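Local coordinates for protein aldehyde Dehydrogenase (Burkholderia cenocepacia, PDB 4O6R) that probably catalyses the NAD(P)+-dependent oxidation of aldehydes to carboxylic acids and here holds adenosine monophosphate in a pocket, at residues A[72-76]-A[171-175]; A[94-100]-A[156-160]; A[147-152]-A[475-479]; A[263-267]-A[429-433]; A[416-422]-A[437-441]. One frame throughout, in Å; residues are numbered along the deposited sequence.

Interaction 1 (A[72-76]-A[171-175])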
# COMPACT_ATOMS: atom_id res chain seq x y z
N ARG A 72 18.40 -12.09 -4.26
CA ARG A 72 18.37 -12.35 -2.81
C ARG A 72 17.19 -13.28 -2.49
O ARG A 72 17.32 -14.26 -1.74
CB ARG A 72 18.22 -11.08 -1.97
CG ARG A 72 19.37 -10.11 -2.12
CD ARG A 72 19.36 -9.06 -1.02
NE ARG A 72 18.17 -8.24 -1.05
CZ ARG A 72 18.06 -7.06 -1.63
NH1 ARG A 72 19.05 -6.53 -2.31
NH2 ARG A 72 16.92 -6.40 -1.55
N GLY A 73 16.06 -12.97 -3.08
CA GLY A 73 14.86 -13.80 -2.94
C GLY A 73 15.11 -15.27 -3.32
O GLY A 73 14.71 -16.20 -2.60
N ARG A 74 15.73 -15.46 -4.47
CA ARG A 74 16.01 -16.83 -4.98
C ARG A 74 16.84 -17.65 -3.97
O ARG A 74 16.60 -18.86 -3.76
CB ARG A 74 16.70 -16.74 -6.35
CG ARG A 74 17.05 -18.07 -6.99
CD ARG A 74 15.78 -18.82 -7.40
NE ARG A 74 16.01 -19.89 -8.38
CZ ARG A 74 16.38 -19.68 -9.65
NH1 ARG A 74 16.59 -18.44 -10.12
NH2 ARG A 74 16.55 -20.71 -10.46
N LEU A 75 17.78 -16.99 -3.31
CA LEU A 75 18.61 -17.66 -2.32
C LEU A 75 17.77 -18.13 -1.12
O LEU A 75 17.95 -19.25 -0.64
CB LEU A 75 19.77 -16.79 -1.88
CG LEU A 75 20.91 -16.63 -2.87
CD1 LEU A 75 21.73 -15.40 -2.47
CD2 LEU A 75 21.77 -17.90 -2.87
N LEU A 76 16.88 -17.28 -0.64
CA LEU A 76 15.98 -17.65 0.43
C LEU A 76 15.04 -18.79 -0.00
O LEU A 76 14.73 -19.69 0.79
CB LEU A 76 15.19 -16.41 0.92
CG LEU A 76 16.03 -15.31 1.60
CD1 LEU A 76 15.29 -13.98 1.64
CD2 LEU A 76 16.39 -15.74 3.00
N LEU A 171 17.44 -10.33 5.51
CA LEU A 171 18.19 -10.71 4.32
C LEU A 171 17.43 -10.31 3.08
O LEU A 171 18.02 -9.75 2.15
CB LEU A 171 18.46 -12.21 4.31
CG LEU A 171 19.51 -12.66 5.33
CD1 LEU A 171 19.57 -14.19 5.39
CD2 LEU A 171 20.87 -12.05 5.02
N ALA A 172 16.14 -10.57 3.08
CA ALA A 172 15.28 -10.22 1.95
C ALA A 172 15.40 -8.74 1.65
O ALA A 172 15.51 -8.35 0.49
CB ALA A 172 13.84 -10.57 2.22
N ALA A 173 15.45 -7.93 2.70
CA ALA A 173 15.52 -6.47 2.57
C ALA A 173 16.88 -5.93 2.17
O ALA A 173 16.99 -4.75 1.90
CB ALA A 173 15.08 -5.82 3.85
N GLY A 174 17.90 -6.79 2.06
CA GLY A 174 19.21 -6.36 1.67
C GLY A 174 20.21 -6.03 2.77
O GLY A 174 21.25 -5.44 2.48
N ASN A 175 19.92 -6.40 4.01
CA ASN A 175 20.87 -6.21 5.11
C ASN A 175 21.79 -7.40 5.20
O ASN A 175 21.44 -8.49 4.74
CB ASN A 175 20.15 -6.09 6.44
CG ASN A 175 19.17 -4.94 6.45
OD1 ASN A 175 19.57 -3.79 6.62
ND2 ASN A 175 17.88 -5.24 6.26
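Arg-72 starts out with CG anti to its carbonyl carbon (chi1 -63°) and then bends at chi3 (-62°), a course that carries the guanidinium past the last turn of helix 159-172 and presents its edge to the carbonyl of Ala-172. Two nitrogens on that edge converge on one atom: NE reaches Ala-172 O at 3.1 Å and NH2 reaches the same Ala-172 O at 3.2 Å. Both donors come from the same face of the carbonyl, and the oxygen lies in the guanidinium plane, so the pair of bonds fixes the rotation of the group. Arginine suits this place because one flat group offers neighbouring N-H donors to a carbonyl at a helix end; NH1 turns to a weak bond with Trp-64 O. The helix stops here in a Schellman motif, with Gly-174 at positive phi and its N bonded back to Leu-171 O at 3.0 Å. Having no side chain, Gly-174 also allows a face of the guanidinium to rest on its backbone, Arg-72 CZ lying 3.6 Å from Gly-174 CA. One turn along helix 69-85, Leu-76 adds the apolar half of the contact. Its CD1 packs on Ala-172 CB at 3.8 Å, the small alanine letting the helices come close, while Leu-76 CD2 approaches Leu-171 CD1 at 4.3 Å. Trp-64 and Phe-201 border Leu-171, and Met-473 of helix 469-475 touches Ala-172.

Interaction 2 (A[94-100]-A[156-160])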
# COMPACT_ATOMS: atom_id res chain seq x y z
N GLU A 94 17.41 -30.48 16.40
CA GLU A 94 16.62 -29.54 17.22
C GLU A 94 16.09 -30.22 18.49
O GLU A 94 16.24 -29.68 19.59
CB GLU A 94 15.47 -28.91 16.39
CG GLU A 94 14.68 -27.80 17.08
CD GLU A 94 15.41 -26.47 17.22
OE1 GLU A 94 16.66 -26.43 17.20
OE2 GLU A 94 14.73 -25.42 17.40
N SER A 95 15.49 -31.41 18.35
CA SER A 95 15.00 -32.18 19.50
C SER A 95 16.10 -32.55 20.50
O SER A 95 15.88 -32.51 21.70
CB SER A 95 14.25 -33.45 19.07
OG SER A 95 13.02 -33.10 18.43
N LEU A 96 17.26 -32.92 20.00
CA LEU A 96 18.38 -33.32 20.85
C LEU A 96 18.82 -32.16 21.75
O LEU A 96 19.06 -32.35 22.94
CB LEU A 96 19.55 -33.76 19.97
CG LEU A 96 20.74 -34.42 20.65
CD1 LEU A 96 20.38 -35.80 21.18
CD2 LEU A 96 21.92 -34.52 19.69
N ASP A 97 18.88 -30.98 21.16
CA ASP A 97 19.40 -29.77 21.79
C ASP A 97 18.37 -29.07 22.68
O ASP A 97 18.70 -28.55 23.74
CB ASP A 97 19.81 -28.82 20.63
CG ASP A 97 20.78 -27.74 21.05
OD1 ASP A 97 21.27 -27.78 22.20
OD2 ASP A 97 21.04 -26.87 20.20
N THR A 98 17.13 -29.04 22.26
CA THR A 98 16.11 -28.24 22.93
C THR A 98 15.21 -29.02 23.87
O THR A 98 14.64 -28.44 24.77
CB THR A 98 15.16 -27.59 21.94
OG1 THR A 98 14.47 -28.62 21.20
CG2 THR A 98 15.90 -26.69 21.02
N GLY A 99 15.07 -30.33 23.63
CA GLY A 99 14.08 -31.12 24.33
C GLY A 99 12.70 -31.16 23.68
O GLY A 99 11.83 -31.85 24.19
N HIS A 100 12.47 -30.44 22.59
CA HIS A 100 11.18 -30.50 21.93
C HIS A 100 10.93 -31.93 21.50
O HIS A 100 11.84 -32.54 20.94
CB HIS A 100 11.16 -29.66 20.69
CG HIS A 100 11.38 -28.19 20.92
ND1 HIS A 100 11.34 -27.27 19.89
CD2 HIS A 100 11.71 -27.50 22.03
CE1 HIS A 100 11.61 -26.07 20.37
NE2 HIS A 100 11.82 -26.18 21.67
N TRP A 156 16.40 -19.46 23.45
CA TRP A 156 16.56 -20.89 23.28
C TRP A 156 15.26 -21.66 23.08
O TRP A 156 15.31 -22.89 22.98
CB TRP A 156 17.29 -21.46 24.49
CG TRP A 156 16.79 -20.92 25.81
CD1 TRP A 156 17.35 -19.92 26.54
CD2 TRP A 156 15.60 -21.32 26.51
NE1 TRP A 156 16.60 -19.69 27.66
CE2 TRP A 156 15.51 -20.52 27.66
CE3 TRP A 156 14.60 -22.27 26.27
CZ2 TRP A 156 14.48 -20.69 28.62
CZ3 TRP A 156 13.56 -22.43 27.21
CH2 TRP A 156 13.52 -21.64 28.37
N ASN A 157 14.10 -20.99 23.02
CA ASN A 157 12.84 -21.74 23.03
C ASN A 157 12.37 -22.26 21.65
O ASN A 157 11.80 -23.35 21.57
CB ASN A 157 11.73 -21.00 23.76
CG ASN A 157 11.45 -19.65 23.18
OD1 ASN A 157 12.36 -18.88 22.93
ND2 ASN A 157 10.18 -19.34 22.99
N PHE A 158 12.67 -21.51 20.58
CA PHE A 158 12.37 -21.94 19.21
C PHE A 158 13.58 -21.57 18.35
O PHE A 158 13.47 -20.76 17.44
CB PHE A 158 11.12 -21.24 18.67
CG PHE A 158 9.82 -21.70 19.28
CD1 PHE A 158 9.32 -22.97 19.01
CD2 PHE A 158 9.05 -20.84 20.05
CE1 PHE A 158 8.10 -23.39 19.51
CE2 PHE A 158 7.81 -21.24 20.55
CZ PHE A 158 7.34 -22.51 20.29
N PRO A 159 14.75 -22.14 18.66
CA PRO A 159 15.94 -21.64 17.98
C PRO A 159 15.92 -21.82 16.48
O PRO A 159 16.34 -20.91 15.77
CB PRO A 159 17.09 -22.42 18.62
CG PRO A 159 16.48 -23.50 19.42
CD PRO A 159 15.05 -23.15 19.68
N LEU A 160 15.46 -22.96 16.00
CA LEU A 160 15.41 -23.17 14.55
C LEU A 160 14.44 -22.18 13.91
O LEU A 160 14.78 -21.47 12.97
CB LEU A 160 15.01 -24.60 14.23
CG LEU A 160 14.91 -25.00 12.76
CD1 LEU A 160 16.24 -24.78 12.05
CD2 LEU A 160 14.47 -26.45 12.63
O HOH W 1 13.53 -24.89 23.65
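Glu-94 OE2 accepts the backbone N-H of Leu-160 at 2.9 Å in a nearly straight bond (162°) that arrives from above the carboxylate plane. The bond ties helix 87-98 to the first turn of helix 159-172, which follows strand 138-153 in the nucleotide-binding part of the fold, close to Val-154 of the AMP site. An N-H so early in a helix has no carbonyl of its own helix to bind, and a glutamate is long enough to supply an acceptor from a neighbouring one; the helix start would in turn be expected to favour its negative charge. With CG anti to the backbone N and a bend at chi2 (74°), the carboxylate lies against the start of that helix, while OE1 is bonded to Ser-188. Thr-98, one turn on, works in two directions. Its methyl CG2 packs on Pro-159 CG at 3.6 Å, whereas its hydroxyl stays within its own segment: OG1 donates to Glu-94 O at 2.6 Å and accepts from His-100 N in an ST turn. Within that turn Gly-99, at positive phi, takes the chain out of the helix and brings His-100 toward the other segment. The imidazole meets Phe-158 obliquely, His-100 CE1 lying 4.1 Å from Phe-158 CD1, and Asp-109 holds its ND1. The neighbouring NE2 makes a weak, strongly bent bond to Asn-157 O at 2.8 Å, an oxygen that Asn-284 ND2 also bonds. A water 2.9 Å from His-100 NE2 donates a hydrogen bond to Trp-156 O.

Interaction 3 (A[147-152]-A[475-479])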
# COMPACT_ATOMS: atom_id res chain seq x y z
N ILE A 147 19.16 -1.20 5.96
CA ILE A 147 19.81 -0.44 7.02
C ILE A 147 21.32 -0.59 6.95
O ILE A 147 22.04 0.42 7.07
CB ILE A 147 19.27 -0.88 8.39
CG1 ILE A 147 17.79 -0.49 8.48
CG2 ILE A 147 20.09 -0.27 9.52
CD1 ILE A 147 17.07 -1.15 9.62
N GLY A 148 21.78 -1.82 6.74
CA GLY A 148 23.19 -2.12 6.67
C GLY A 148 23.47 -3.44 7.34
O GLY A 148 22.94 -4.46 6.92
N VAL A 149 24.34 -3.43 8.35
CA VAL A 149 24.61 -4.62 9.16
C VAL A 149 23.63 -4.62 10.33
O VAL A 149 23.50 -3.63 11.07
CB VAL A 149 26.05 -4.65 9.72
CG1 VAL A 149 26.30 -5.91 10.56
CG2 VAL A 149 27.06 -4.62 8.58
N VAL A 150 22.92 -5.72 10.48
CA VAL A 150 21.95 -5.83 11.57
C VAL A 150 22.37 -6.94 12.51
O VAL A 150 22.85 -7.99 12.08
CB VAL A 150 20.51 -6.02 11.07
CG1 VAL A 150 20.09 -4.81 10.22
CG2 VAL A 150 20.34 -7.29 10.28
N GLY A 151 22.19 -6.67 13.80
CA GLY A 151 22.54 -7.61 14.84
C GLY A 151 21.27 -8.22 15.38
O GLY A 151 20.27 -7.51 15.57
N GLN A 152 21.31 -9.52 15.65
CA GLN A 152 20.12 -10.25 16.10
C GLN A 152 20.48 -11.18 17.23
O GLN A 152 21.38 -12.00 17.11
CB GLN A 152 19.48 -11.00 14.94
CG GLN A 152 19.23 -10.11 13.72
CD GLN A 152 18.60 -10.82 12.54
OE1 GLN A 152 19.00 -11.93 12.17
NE2 GLN A 152 17.60 -10.20 11.95
N ASP A 475 10.48 -2.43 9.01
CA ASP A 475 11.37 -2.28 10.16
C ASP A 475 12.82 -2.68 9.81
O ASP A 475 13.73 -2.42 10.60
CB ASP A 475 10.93 -3.18 11.34
CG ASP A 475 9.62 -2.76 12.00
OD1 ASP A 475 9.14 -1.61 11.79
OD2 ASP A 475 9.13 -3.60 12.81
N TYR A 476 13.04 -3.36 8.69
CA TYR A 476 14.39 -3.68 8.20
C TYR A 476 14.86 -2.81 7.02
O TYR A 476 15.89 -3.11 6.40
CB TYR A 476 14.53 -5.19 7.89
CG TYR A 476 14.87 -5.94 9.15
CD1 TYR A 476 16.13 -5.80 9.71
CD2 TYR A 476 13.93 -6.73 9.82
CE1 TYR A 476 16.47 -6.46 10.89
CE2 TYR A 476 14.26 -7.39 11.00
CZ TYR A 476 15.56 -7.24 11.51
OH TYR A 476 15.95 -7.84 12.68
N THR A 477 14.14 -1.72 6.76
CA THR A 477 14.55 -0.77 5.74
C THR A 477 14.44 0.65 6.28
O THR A 477 13.94 0.89 7.38
CB THR A 477 13.72 -0.91 4.44
OG1 THR A 477 12.31 -0.80 4.77
CG2 THR A 477 14.01 -2.23 3.78
N GLU A 478 14.95 1.60 5.50
CA GLU A 478 14.83 3.01 5.85
C GLU A 478 14.39 3.78 4.63
O GLU A 478 14.73 3.43 3.50
CB GLU A 478 16.15 3.59 6.36
CG GLU A 478 17.22 3.54 5.29
CD GLU A 478 18.67 3.58 5.76
OE1 GLU A 478 18.95 3.31 6.96
OE2 GLU A 478 19.53 3.89 4.90
N ALA A 479 13.64 4.85 4.86
CA ALA A 479 13.19 5.67 3.74
C ALA A 479 14.35 6.55 3.23
O ALA A 479 15.05 7.24 4.02
CB ALA A 479 12.02 6.55 4.17
O HOH W 2 21.47 3.07 7.30
O HOH W 3 18.34 -6.01 13.86
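Gln-152 and Tyr-476 meet with their planes almost perpendicular, the amide turned 80° from the phenol ring. From this position NE2 donates to Tyr-476 OH at 3.0 Å, with a fairly straight N-H (155°) and the hydroxyl oxygen in the amide plane. Glutamine suits the site because its NH2 carries two protons, and NE2 is also bonded to Lys-166 O of helix 159-172. A water that donates to Gly-151 O lies 3.2 Å from Tyr-476 OH. Farther down the ring, Val-150 crosses it obliquely; both methyls touch one corner, and Val-150 CG2 stands 4.0 Å from Tyr-476 CE1. The branched valine thus packs beside the tyrosine, while Lys-228 makes a cation-pi contact with the ring. Ile-147 brings CD1 up against the backbone of the other segment, 3.7 Å from Asp-475 O. At the far end a water joins the two segments, donating to Ile-147 O at 2.7 Å and to Glu-478 OE1 at 2.6 Å, and Glu-478 OE2 pairs with Arg-480 in a salt bridge. Strands 138-153 and 477-485 pair antiparallel as wholes, but side chains and water make this contact, residues 149-152 lying between parallel strands 176-180 and 228-232. Here the Rossmann-like sheet of the aldehyde dehydrogenase nucleotide-binding domain, with AMP-binding Val-154 just beyond Gln-152, meets the C-terminal strand that reaches toward a neighbouring subunit.

Interaction 4 (A[263-267]-A[429-433]); sequences IVFDD and RAHRM
Asp-267 OD1 and Arg-429 NH1 form a salt bridge at 3.3 Å, in which the carboxylate meets the guanidinium edge with the two planes 81° apart. Thr-424 OG1 bonds to both partners, and Asp-404 makes a second salt bridge to Arg-429 NE, so the positive charge is shared between two aspartates. A water extends the network: it accepts from Arg-429 NH1 at 2.7 Å and donates to Asp-266 OD1 at 2.7 Å. Held by its edges in this way, the guanidinium lies flat on the ring of Phe-265, the planes only 5° apart and the centres 4.3 Å apart. The bend at chi3 (-77°) lays the end of the arginine chain along the ring, setting CD over its middle as a CH-pi contact. Arginine fits here because it offers a flat face to an aromatic ring and an edge to acids at once. Met-433, one helical turn later, comes to the ring edge, its CE 4.1 Å from Phe-265 CZ and its sulfur in an oblique Met-aromatic contact. The same methyl reaches Ile-263 CD1 at 4.0 Å, where flexible methionine and branched isoleucine pack between the helix and strand 261-264. Phe-401 meets Phe-265 edge-to-face. Helix 427-436 is the connection of a beta-alpha-beta crossover between parallel strands 421-423 and 441-444, and this contact packs it against strand 261-264, the neighbour of 421-423 in the alpha/beta sheet of the catalytic domain.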
# COMPACT_ATOMS: atom_id res chain seq x y z
N ILE A 263 -9.25 -16.56 27.25
CA ILE A 263 -10.51 -16.31 27.92
C ILE A 263 -11.58 -17.22 27.32
O ILE A 263 -11.76 -17.26 26.11
CB ILE A 263 -10.96 -14.84 27.74
CG1 ILE A 263 -9.86 -13.86 28.14
CG2 ILE A 263 -12.22 -14.55 28.54
CD1 ILE A 263 -10.08 -12.43 27.68
N VAL A 264 -12.29 -17.96 28.17
CA VAL A 264 -13.34 -18.84 27.72
C VAL A 264 -14.68 -18.33 28.25
O VAL A 264 -14.97 -18.36 29.46
CB VAL A 264 -13.07 -20.29 28.16
CG1 VAL A 264 -14.14 -21.25 27.65
CG2 VAL A 264 -11.69 -20.71 27.69
N PHE A 265 -15.51 -17.90 27.32
CA PHE A 265 -16.85 -17.44 27.64
C PHE A 265 -17.85 -18.60 27.76
O PHE A 265 -17.58 -19.73 27.34
CB PHE A 265 -17.30 -16.41 26.61
CG PHE A 265 -16.65 -15.08 26.78
CD1 PHE A 265 -17.17 -14.14 27.65
CD2 PHE A 265 -15.48 -14.79 26.10
CE1 PHE A 265 -16.53 -12.92 27.83
CE2 PHE A 265 -14.85 -13.57 26.25
CZ PHE A 265 -15.37 -12.63 27.13
N ASP A 266 -19.01 -18.30 28.32
CA ASP A 266 -19.96 -19.38 28.64
C ASP A 266 -20.65 -19.94 27.40
O ASP A 266 -21.28 -21.00 27.46
CB ASP A 266 -20.95 -19.00 29.76
CG ASP A 266 -21.93 -17.94 29.37
OD1 ASP A 266 -21.65 -17.12 28.50
OD2 ASP A 266 -23.02 -17.94 29.94
N ASP A 267 -20.49 -19.26 26.26
CA ASP A 267 -21.04 -19.76 25.02
C ASP A 267 -19.95 -20.41 24.10
O ASP A 267 -20.19 -20.67 22.93
CB ASP A 267 -21.77 -18.62 24.31
CG ASP A 267 -20.82 -17.64 23.69
OD1 ASP A 267 -19.70 -17.49 24.23
OD2 ASP A 267 -21.15 -17.06 22.64
N ARG A 429 -19.27 -9.65 20.65
CA ARG A 429 -18.31 -9.81 21.75
C ARG A 429 -16.93 -10.11 21.20
O ARG A 429 -15.96 -9.53 21.66
CB ARG A 429 -18.72 -10.93 22.69
CG ARG A 429 -17.66 -11.26 23.76
CD ARG A 429 -18.04 -12.54 24.48
NE ARG A 429 -19.10 -12.32 25.44
CZ ARG A 429 -20.05 -13.19 25.78
NH1 ARG A 429 -20.18 -14.36 25.19
NH2 ARG A 429 -20.89 -12.84 26.72
N ALA A 430 -16.83 -11.01 20.21
CA ALA A 430 -15.53 -11.38 19.66
C ALA A 430 -14.73 -10.16 19.21
O ALA A 430 -13.57 -9.98 19.61
CB ALA A 430 -15.69 -12.39 18.52
N HIS A 431 -15.36 -9.31 18.41
CA HIS A 431 -14.64 -8.19 17.83
C HIS A 431 -14.42 -7.08 18.85
O HIS A 431 -13.39 -6.41 18.82
CB HIS A 431 -15.35 -7.66 16.58
CG HIS A 431 -15.42 -8.66 15.48
ND1 HIS A 431 -14.32 -9.03 14.73
CD2 HIS A 431 -16.45 -9.40 15.03
CE1 HIS A 431 -14.68 -9.95 13.86
NE2 HIS A 431 -15.96 -10.20 14.03
N ARG A 432 -15.40 -6.88 19.72
CA ARG A 432 -15.32 -5.85 20.74
C ARG A 432 -14.19 -6.16 21.72
O ARG A 432 -13.36 -5.31 22.03
CB ARG A 432 -16.66 -5.79 21.49
CG ARG A 432 -16.75 -4.69 22.51
CD ARG A 432 -18.03 -4.79 23.34
NE ARG A 432 -19.24 -4.72 22.53
CZ ARG A 432 -20.19 -5.66 22.43
NH1 ARG A 432 -20.12 -6.84 23.07
NH2 ARG A 432 -21.23 -5.43 21.63
N MET A 433 -14.19 -7.40 22.22
CA MET A 433 -13.12 -7.82 23.13
C MET A 433 -11.75 -7.76 22.43
O MET A 433 -10.77 -7.29 23.03
CB MET A 433 -13.33 -9.24 23.64
CG MET A 433 -14.45 -9.41 24.66
SD MET A 433 -14.17 -8.71 26.30
CE MET A 433 -12.70 -9.57 26.83
O HOH W 4 -22.27 -15.75 26.31

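Interaction 5 (A[416-422]-A[437-441])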
# COMPACT_ATOMS: atom_id res chain seq x y z
N TYR A 416 2.26 -7.03 30.83
CA TYR A 416 2.57 -7.51 29.51
C TYR A 416 1.41 -7.26 28.54
O TYR A 416 0.28 -7.07 28.96
CB TYR A 416 2.80 -9.01 29.58
CG TYR A 416 3.96 -9.39 30.46
CD1 TYR A 416 5.25 -9.20 30.02
CD2 TYR A 416 3.77 -9.89 31.74
CE1 TYR A 416 6.32 -9.54 30.79
CE2 TYR A 416 4.85 -10.22 32.53
CZ TYR A 416 6.12 -10.05 32.03
OH TYR A 416 7.23 -10.37 32.75
N GLY A 417 1.74 -7.24 27.25
CA GLY A 417 0.74 -7.14 26.18
C GLY A 417 1.28 -7.71 24.86
O GLY A 417 1.54 -6.97 23.90
N LEU A 418 1.49 -9.03 24.82
CA LEU A 418 2.04 -9.67 23.65
C LEU A 418 0.88 -10.33 22.88
O LEU A 418 0.32 -9.70 21.97
CB LEU A 418 3.15 -10.65 24.05
CG LEU A 418 3.91 -11.32 22.91
CD1 LEU A 418 4.51 -10.29 21.98
CD2 LEU A 418 5.02 -12.17 23.50
N GLY A 419 0.48 -11.55 23.25
CA GLY A 419 -0.66 -12.22 22.65
C GLY A 419 -1.81 -12.34 23.64
O GLY A 419 -1.66 -12.00 24.80
N SER A 420 -2.95 -12.80 23.15
CA SER A 420 -4.18 -12.91 23.89
C SER A 420 -5.16 -13.69 23.02
O SER A 420 -4.95 -13.87 21.83
CB SER A 420 -4.79 -11.51 24.16
OG SER A 420 -5.29 -10.98 22.95
N GLY A 421 -6.22 -14.20 23.62
CA GLY A 421 -7.26 -14.81 22.85
C GLY A 421 -8.47 -15.15 23.67
O GLY A 421 -8.47 -15.00 24.90
N LEU A 422 -9.53 -15.52 22.96
CA LEU A 422 -10.78 -15.78 23.62
C LEU A 422 -11.60 -16.76 22.82
O LEU A 422 -11.43 -16.90 21.60
CB LEU A 422 -11.55 -14.47 23.85
CG LEU A 422 -11.84 -13.76 22.53
CD1 LEU A 422 -13.29 -13.94 22.20
CD2 LEU A 422 -11.50 -12.30 22.58
N ILE A 437 -8.53 -5.59 24.31
CA ILE A 437 -7.45 -6.29 25.00
C ILE A 437 -6.13 -5.67 24.58
O ILE A 437 -5.90 -5.45 23.38
CB ILE A 437 -7.48 -7.80 24.69
CG1 ILE A 437 -8.72 -8.46 25.33
CG2 ILE A 437 -6.22 -8.48 25.21
CD1 ILE A 437 -9.04 -9.79 24.69
N ASP A 438 -5.28 -5.39 25.57
CA ASP A 438 -3.93 -4.88 25.35
C ASP A 438 -3.00 -5.96 24.86
O ASP A 438 -2.46 -6.71 25.67
CB ASP A 438 -3.32 -4.43 26.69
CG ASP A 438 -4.04 -3.28 27.32
OD1 ASP A 438 -4.78 -2.54 26.63
OD2 ASP A 438 -3.80 -3.10 28.55
N ALA A 439 -2.82 -6.06 23.56
CA ALA A 439 -1.96 -7.07 23.02
C ALA A 439 -1.72 -6.76 21.55
O ALA A 439 -2.55 -6.09 20.91
CB ALA A 439 -2.62 -8.45 23.14
N GLY A 440 -0.60 -7.25 21.03
CA GLY A 440 -0.32 -7.12 19.60
C GLY A 440 -1.08 -8.11 18.74
O GLY A 440 -1.20 -7.92 17.54
N MET A 441 -1.58 -9.17 19.37
CA MET A 441 -2.24 -10.27 18.69
C MET A 441 -3.39 -10.81 19.54
O MET A 441 -3.24 -10.95 20.75
CB MET A 441 -1.22 -11.38 18.43
CG MET A 441 -0.02 -10.91 17.62
SD MET A 441 1.31 -12.12 17.65
CE MET A 441 1.98 -11.80 19.27
O HOH W 5 -1.83 -5.04 29.80
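Leu-418 O is gripped by two successive amides in the tightly packed part of the contact, Gly-440 N at 2.8 Å and Met-441 N at 3.3 Å, both bonds bent (130° and 135°). Beside it Ser-420 OG donates to Met-441 O at 3.0 Å. The chi1 of Ser-420 (71°) sets the hydroxyl between the backbone N and the carbonyl carbon, facing the other segment, and the small side chain still fits against Ile-437, whose CG2 is 3.5 Å from Ser-420 OG. Lacking a side chain, Gly-417 can bring its CA to 3.3 Å from Asp-438 O; separately, Gly-419 CA points a C-H at Met-441 O. The two segments are the lead-ins to parallel strands 421-423 and 441-444, at either end of the beta-alpha-beta crossover through helix 427-436; Met-441 also pairs in parallel with a strand of the third subunit, which carries the sheet across the interface. Toward the helix the packing is apolar and less intimate, Leu-422 CD2 lying 4.1 Å from Ile-437 CD1. Looser still is the end at Tyr-416 and Asp-438, both partly exposed. There a water lies 3.0 Å from Asp-438 OD2 and within bonding range of Tyr-416 O, although other acceptors compete for its protons, and Asp-438 N is bonded to Asn-412.

Overall arrangement
From the N terminus, helix 69-85 opens the loop that interaction 1 closes at the end of helix 159-172. Nested within it, interaction 2 joins helix 87-98 to the start of that same helix. Interaction 3 opens at strand 138-153, inside both loops, and closes only near the C terminus, so it crosses interactions 1 and 2; it touches interaction 1 through Asn-175, which bonds to Tyr-476 and Gly-148. Interactions 4 and 5 lie within the long loop of interaction 3 and cross each other. They meet at neighbouring strands 261-264 and 421-423, in a second sheet. Interactions 3 and 5 both reach the third subunit.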